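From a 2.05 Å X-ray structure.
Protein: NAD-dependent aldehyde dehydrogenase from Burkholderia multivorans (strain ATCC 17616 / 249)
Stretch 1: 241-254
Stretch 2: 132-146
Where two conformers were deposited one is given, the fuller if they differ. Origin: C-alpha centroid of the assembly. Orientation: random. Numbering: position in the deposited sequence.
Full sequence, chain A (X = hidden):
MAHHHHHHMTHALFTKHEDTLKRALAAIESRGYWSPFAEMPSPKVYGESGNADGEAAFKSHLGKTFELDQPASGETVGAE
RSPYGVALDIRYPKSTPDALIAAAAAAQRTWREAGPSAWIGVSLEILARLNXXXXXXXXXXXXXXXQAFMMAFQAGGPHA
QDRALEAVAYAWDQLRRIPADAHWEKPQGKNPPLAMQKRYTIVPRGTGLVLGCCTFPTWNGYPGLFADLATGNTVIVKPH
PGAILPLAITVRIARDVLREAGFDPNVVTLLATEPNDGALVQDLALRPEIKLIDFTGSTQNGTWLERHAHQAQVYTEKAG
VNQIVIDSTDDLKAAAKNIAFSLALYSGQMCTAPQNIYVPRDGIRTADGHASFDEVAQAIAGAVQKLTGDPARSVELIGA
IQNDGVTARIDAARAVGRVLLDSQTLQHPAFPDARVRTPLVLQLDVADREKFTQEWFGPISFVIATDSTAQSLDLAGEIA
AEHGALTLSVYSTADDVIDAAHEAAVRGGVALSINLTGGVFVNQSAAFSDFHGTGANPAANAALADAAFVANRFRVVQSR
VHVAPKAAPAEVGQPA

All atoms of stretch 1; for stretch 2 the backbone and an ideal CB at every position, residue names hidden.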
# COMPACT_ATOMS: atom_id res chain seq x y z
N PRO A 241 -13.09 22.01 11.45
CA PRO A 241 -13.28 23.19 12.31
C PRO A 241 -14.55 23.14 13.17
O PRO A 241 -14.68 23.93 14.12
CB PRO A 241 -13.35 24.36 11.32
CG PRO A 241 -12.96 23.81 10.01
CD PRO A 241 -13.15 22.35 10.02
N GLY A 242 -15.49 22.26 12.86
CA GLY A 242 -16.67 22.09 13.70
C GLY A 242 -16.54 21.05 14.80
O GLY A 242 -17.45 20.93 15.63
N ALA A 243 -15.42 20.31 14.86
CA ALA A 243 -15.24 19.26 15.86
C ALA A 243 -13.76 19.17 16.23
O ALA A 243 -13.09 18.18 15.95
CB ALA A 243 -15.73 17.89 15.37
N ILE A 244 -13.25 20.22 16.87
CA ILE A 244 -11.84 20.26 17.28
C ILE A 244 -11.63 19.62 18.64
O ILE A 244 -10.72 18.81 18.82
CB ILE A 244 -11.32 21.71 17.27
CG1 ILE A 244 -11.43 22.33 15.88
CG2 ILE A 244 -9.86 21.76 17.79
CD1 ILE A 244 -11.37 23.86 15.90
N LEU A 245 -12.47 19.98 19.61
CA LEU A 245 -12.24 19.61 21.00
C LEU A 245 -11.95 18.13 21.22
O LEU A 245 -11.01 17.82 21.97
CB LEU A 245 -13.43 20.06 21.87
CG LEU A 245 -13.17 19.90 23.38
CD1 LEU A 245 -11.90 20.69 23.79
CD2 LEU A 245 -14.36 20.33 24.25
N PRO A 246 -12.70 17.18 20.62
CA PRO A 246 -12.36 15.76 20.85
C PRO A 246 -10.94 15.41 20.44
O PRO A 246 -10.30 14.60 21.12
CB PRO A 246 -13.41 15.00 20.01
CG PRO A 246 -14.55 15.94 19.90
CD PRO A 246 -13.94 17.31 19.83
N LEU A 247 -10.43 15.97 19.34
CA LEU A 247 -9.06 15.68 18.94
C LEU A 247 -8.05 16.54 19.70
O LEU A 247 -6.91 16.11 19.86
CB LEU A 247 -8.90 15.86 17.44
CG LEU A 247 -9.61 14.73 16.69
CD1 LEU A 247 -9.74 15.08 15.22
CD2 LEU A 247 -8.86 13.39 16.87
N ALA A 248 -8.44 17.73 20.16
CA ALA A 248 -7.54 18.52 21.00
C ALA A 248 -7.26 17.81 22.32
O ALA A 248 -6.10 17.73 22.76
CB ALA A 248 -8.14 19.90 21.27
N ILE A 249 -8.31 17.27 22.95
CA ILE A 249 -8.13 16.44 24.14
C ILE A 249 -7.22 15.26 23.83
O ILE A 249 -6.32 14.93 24.61
CB ILE A 249 -9.50 15.96 24.67
CG1 ILE A 249 -10.35 17.13 25.16
CG2 ILE A 249 -9.33 14.92 25.78
CD1 ILE A 249 -11.80 16.73 25.40
N THR A 250 -7.44 14.61 22.68
CA THR A 250 -6.63 13.46 22.27
C THR A 250 -5.16 13.85 22.12
O THR A 250 -4.26 13.15 22.61
CB THR A 250 -7.17 12.89 20.95
OG1 THR A 250 -8.54 12.47 21.11
CG2 THR A 250 -6.34 11.68 20.55
N VAL A 251 -4.89 14.94 21.41
CA VAL A 251 -3.52 15.39 21.23
C VAL A 251 -2.87 15.71 22.58
O VAL A 251 -1.72 15.34 22.82
CB VAL A 251 -3.47 16.59 20.27
CG1 VAL A 251 -2.07 17.22 20.32
CG2 VAL A 251 -3.83 16.15 18.84
N ARG A 252 -3.61 16.39 23.47
CA ARG A 252 -3.08 16.70 24.79
C ARG A 252 -2.61 15.44 25.52
O ARG A 252 -1.51 15.40 26.09
CB ARG A 252 -4.15 17.43 25.62
CG ARG A 252 -3.73 17.84 27.05
CD ARG A 252 -4.96 18.08 27.96
NE ARG A 252 -5.62 16.84 28.39
CZ ARG A 252 -6.92 16.71 28.64
NH1 ARG A 252 -7.74 17.75 28.51
NH2 ARG A 252 -7.41 15.54 29.03
N ILE A 253 -3.44 14.40 25.51
CA ILE A 253 -3.10 13.17 26.21
C ILE A 253 -1.93 12.47 25.53
O ILE A 253 -1.02 11.96 26.20
CB ILE A 253 -4.34 12.27 26.32
CG1 ILE A 253 -5.38 12.92 27.25
CG2 ILE A 253 -3.96 10.91 26.86
CD1 ILE A 253 -6.73 12.16 27.34
N ALA A 254 -1.91 12.46 24.19
CA ALA A 254 -0.77 11.89 23.47
C ALA A 254 0.53 12.58 23.86
O ALA A 254 1.55 11.92 24.09
CB ALA A 254 -0.97 12.02 21.96
N UNK A 132 -9.52 6.17 29.98
CA UNK A 132 -9.84 6.79 31.26
C UNK A 132 -10.49 8.16 31.10
O UNK A 132 -11.21 8.59 32.01
CB UNK A 132 -8.57 6.92 32.11
N UNK A 133 -10.26 8.84 29.98
CA UNK A 133 -10.88 10.14 29.70
C UNK A 133 -12.16 10.01 28.88
O UNK A 133 -12.62 11.01 28.30
CB UNK A 133 -9.89 11.04 28.96
N UNK A 134 -12.77 8.82 28.84
CA UNK A 134 -13.87 8.57 27.92
C UNK A 134 -15.05 9.49 28.19
O UNK A 134 -15.73 9.92 27.25
CB UNK A 134 -14.32 7.11 28.01
N UNK A 135 -15.33 9.78 29.46
CA UNK A 135 -16.46 10.64 29.77
C UNK A 135 -16.20 12.07 29.31
O UNK A 135 -17.07 12.71 28.72
CB UNK A 135 -16.75 10.61 31.27
N UNK A 136 -15.00 12.60 29.59
CA UNK A 136 -14.64 13.93 29.10
C UNK A 136 -14.72 14.00 27.58
O UNK A 136 -15.24 14.97 27.02
CB UNK A 136 -13.23 14.31 29.57
N UNK A 137 -14.20 12.98 26.91
CA UNK A 137 -14.25 12.92 25.45
C UNK A 137 -15.70 12.77 24.96
O UNK A 137 -16.10 13.38 23.97
CB UNK A 137 -13.39 11.76 24.94
N UNK A 138 -16.51 11.98 25.67
CA UNK A 138 -17.91 11.82 25.24
C UNK A 138 -18.64 13.15 25.19
O UNK A 138 -19.32 13.47 24.20
CB UNK A 138 -18.65 10.87 26.18
N UNK A 139 -18.50 13.96 26.24
CA UNK A 139 -19.16 15.27 26.24
C UNK A 139 -18.63 16.18 25.14
O UNK A 139 -19.40 16.93 24.52
CB UNK A 139 -18.98 15.95 27.60
N UNK A 140 -17.33 16.12 24.85
CA UNK A 140 -16.80 16.96 23.79
C UNK A 140 -17.32 16.54 22.42
O UNK A 140 -17.50 17.39 21.54
CB UNK A 140 -15.27 16.92 23.80
N UNK A 141 -17.55 15.25 22.22
CA UNK A 141 -18.13 14.76 20.97
C UNK A 141 -19.60 15.16 20.87
O UNK A 141 -20.07 15.64 19.83
CB UNK A 141 -17.99 13.24 20.87
N UNK A 142 -20.34 15.01 21.98
CA UNK A 142 -21.75 15.37 22.01
C UNK A 142 -21.95 16.82 21.60
O UNK A 142 -22.80 17.13 20.75
CB UNK A 142 -22.33 15.13 23.40
N UNK A 143 -21.16 17.74 22.16
CA UNK A 143 -21.38 19.15 21.91
C UNK A 143 -20.55 19.69 20.75
O UNK A 143 -20.45 20.91 20.59
CB UNK A 143 -21.07 19.95 23.18
N UNK A 144 -20.00 18.82 19.92
CA UNK A 144 -19.55 19.28 18.61
C UNK A 144 -20.27 18.58 17.47
O UNK A 144 -20.66 19.24 16.51
CB UNK A 144 -18.04 19.07 18.47
N UNK A 145 -20.46 17.27 17.57
CA UNK A 145 -21.06 16.49 16.49
C UNK A 145 -22.58 16.40 16.59
O UNK A 145 -23.23 16.12 15.58
CB UNK A 145 -20.47 15.08 16.48
N UNK A 146 -23.14 16.61 17.77
CA UNK A 146 -24.57 16.45 17.98
C UNK A 146 -25.01 15.05 18.32
O UNK A 146 -26.23 14.81 18.46
CB UNK A 146 -25.32 16.91 16.73

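The two helices run nearly antiparallel, their axes 8.8 Å apart at closest approach, so position 133 lies near Ile253 and position 144 near Ala243.

At position 132 nothing of stretch 1 lies within 5.5 Å of the ideal CB, and many residues would do; it is Arg132.

Position 133 points toward stretch 1, its ideal CB 3.7 Å from Ile253 CD1. A small apolar residue suits this contact. Ala133, at the N-cap, meets Ile253 through its own CB.

Positions 134 and 135 are out of reach of stretch 1, which cannot choose between residues there; they are Ser134 and Phe135.

Position 136 points toward stretch 1, where its ideal CB is 5.0 Å from Ile249 CD1 and the Arg252 guanidinium lies beyond. A long acidic or amide side chain could reach that group, and an acid would also balance its charge. Glu136 does so with an extended chain (chi1 and chi2 both t): Arg252 NH1 donates to Glu136 OE2 at 3.1 Å in a salt bridge, and Arg252 NH2 donates weakly to Glu136 OE1 at 3.4 Å.

Position 137 points sideways, its ideal CB 5.2 Å from Ile249 CG2, so a medium-sized aliphatic residue such as leucine, isoleucine or valine is plausible. Ile137 packs its CG1 3.8 Å from Ile249 CG2.

Positions 138 and 139 receive no guidance from stretch 1; they are Ala138 and Tyr139, the latter's ring leading away.

Position 140 is tight: its ideal CB is 3.6 Å from Leu245 CD2, 3.8 Å from Ile249 CD1 and 4.1 Å from Pro246 CG. Glycine, alanine or serine would suit. Ser140 places its OG 3.4 Å from Pro246 CG, yet satisfies the hydroxyl within its own helix, where OG donates to Ile137 O at 2.8 Å.

Position 141 points sideways, its ideal CB 4.5 Å from Pro246 CG, favouring a modest apolar group. Val141 CG2 packs against Pro246 CG at 3.6 Å.

Positions 142 and 143 do not touch stretch 1; they are Met142 and His143.

Position 144 points toward the Gly242–Ala243 turn, its ideal CB 3.4 Å from Gly242 O and 3.8 Å from Ala243 CA. Alanine, serine, threonine or valine are reasonable candidates. In Thr144, OG1 donates to Ser140 O at 2.8 Å while approaching Pro246 CG at 3.8 Å.

Position 145 points sideways, with nothing of stretch 1 within 5.5 Å of its ideal CB, so many side chains, polar or apolar, would be compatible. Thr145 brings CG2 within 4.4 Å of Ala243 CB, and its OG1 donates to Val141 O at 2.7 Å.

Position 146 has phi 87°, where a CB would jam against the preceding carbonyl O. Glycine is called for, and Gly146 is present.

Stretch 2 (132-146) RASFEIAYSVMHTTG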
# COMPACT_ATOMS: atom_id res chain seq x y z
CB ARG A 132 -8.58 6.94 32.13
CG ARG A 132 -8.03 5.62 32.64
CD ARG A 132 -7.00 5.86 33.74
NE ARG A 132 -5.64 5.96 33.19
CZ ARG A 132 -4.88 4.92 32.89
NH1 ARG A 132 -5.32 3.68 33.09
NH2 ARG A 132 -3.66 5.12 32.40
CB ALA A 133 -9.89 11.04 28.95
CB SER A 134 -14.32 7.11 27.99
OG SER A 134 -13.40 6.26 27.33
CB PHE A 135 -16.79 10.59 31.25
CG PHE A 135 -17.61 9.39 31.64
CD1 PHE A 135 -18.97 9.35 31.37
CD2 PHE A 135 -17.02 8.32 32.29
CE1 PHE A 135 -19.73 8.25 31.72
CE2 PHE A 135 -17.77 7.22 32.65
CZ PHE A 135 -19.13 7.18 32.36
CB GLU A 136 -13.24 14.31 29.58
CG GLU A 136 -12.71 15.58 28.95
CD GLU A 136 -11.24 15.85 29.30
OE1 GLU A 136 -10.61 14.98 29.92
OE2 GLU A 136 -10.74 16.93 28.95
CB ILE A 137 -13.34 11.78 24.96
CG1 ILE A 137 -11.87 12.13 25.24
CG2 ILE A 137 -13.55 11.51 23.47
CD1 ILE A 137 -10.90 10.98 24.99
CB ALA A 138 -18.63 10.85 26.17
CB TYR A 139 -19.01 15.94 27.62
CG TYR A 139 -19.96 15.36 28.63
CD1 TYR A 139 -21.33 15.58 28.52
CD2 TYR A 139 -19.51 14.61 29.72
CE1 TYR A 139 -22.23 15.05 29.43
CE2 TYR A 139 -20.40 14.08 30.65
CZ TYR A 139 -21.76 14.31 30.50
OH TYR A 139 -22.66 13.80 31.40
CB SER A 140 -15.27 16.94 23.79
OG SER A 140 -14.76 15.71 23.31
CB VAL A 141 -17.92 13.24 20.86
CG1 VAL A 141 -18.85 12.60 19.81
CG2 VAL A 141 -16.44 12.94 20.56
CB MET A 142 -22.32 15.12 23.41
CG MET A 142 -23.77 15.55 23.61
SD MET A 142 -24.38 15.19 25.27
CE MET A 142 -25.97 16.02 25.19
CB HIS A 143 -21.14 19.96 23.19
CG HIS A 143 -22.21 19.72 24.21
ND1 HIS A 143 -23.49 20.20 24.06
CD2 HIS A 143 -22.21 19.00 25.36
CE1 HIS A 143 -24.22 19.82 25.09
NE2 HIS A 143 -23.47 19.09 25.89
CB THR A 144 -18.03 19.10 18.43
OG1 THR A 144 -17.65 17.75 18.72
CG2 THR A 144 -17.28 20.04 19.34
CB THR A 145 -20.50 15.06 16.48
OG1 THR A 145 -21.02 14.34 17.62
CG2 THR A 145 -18.98 15.09 16.54
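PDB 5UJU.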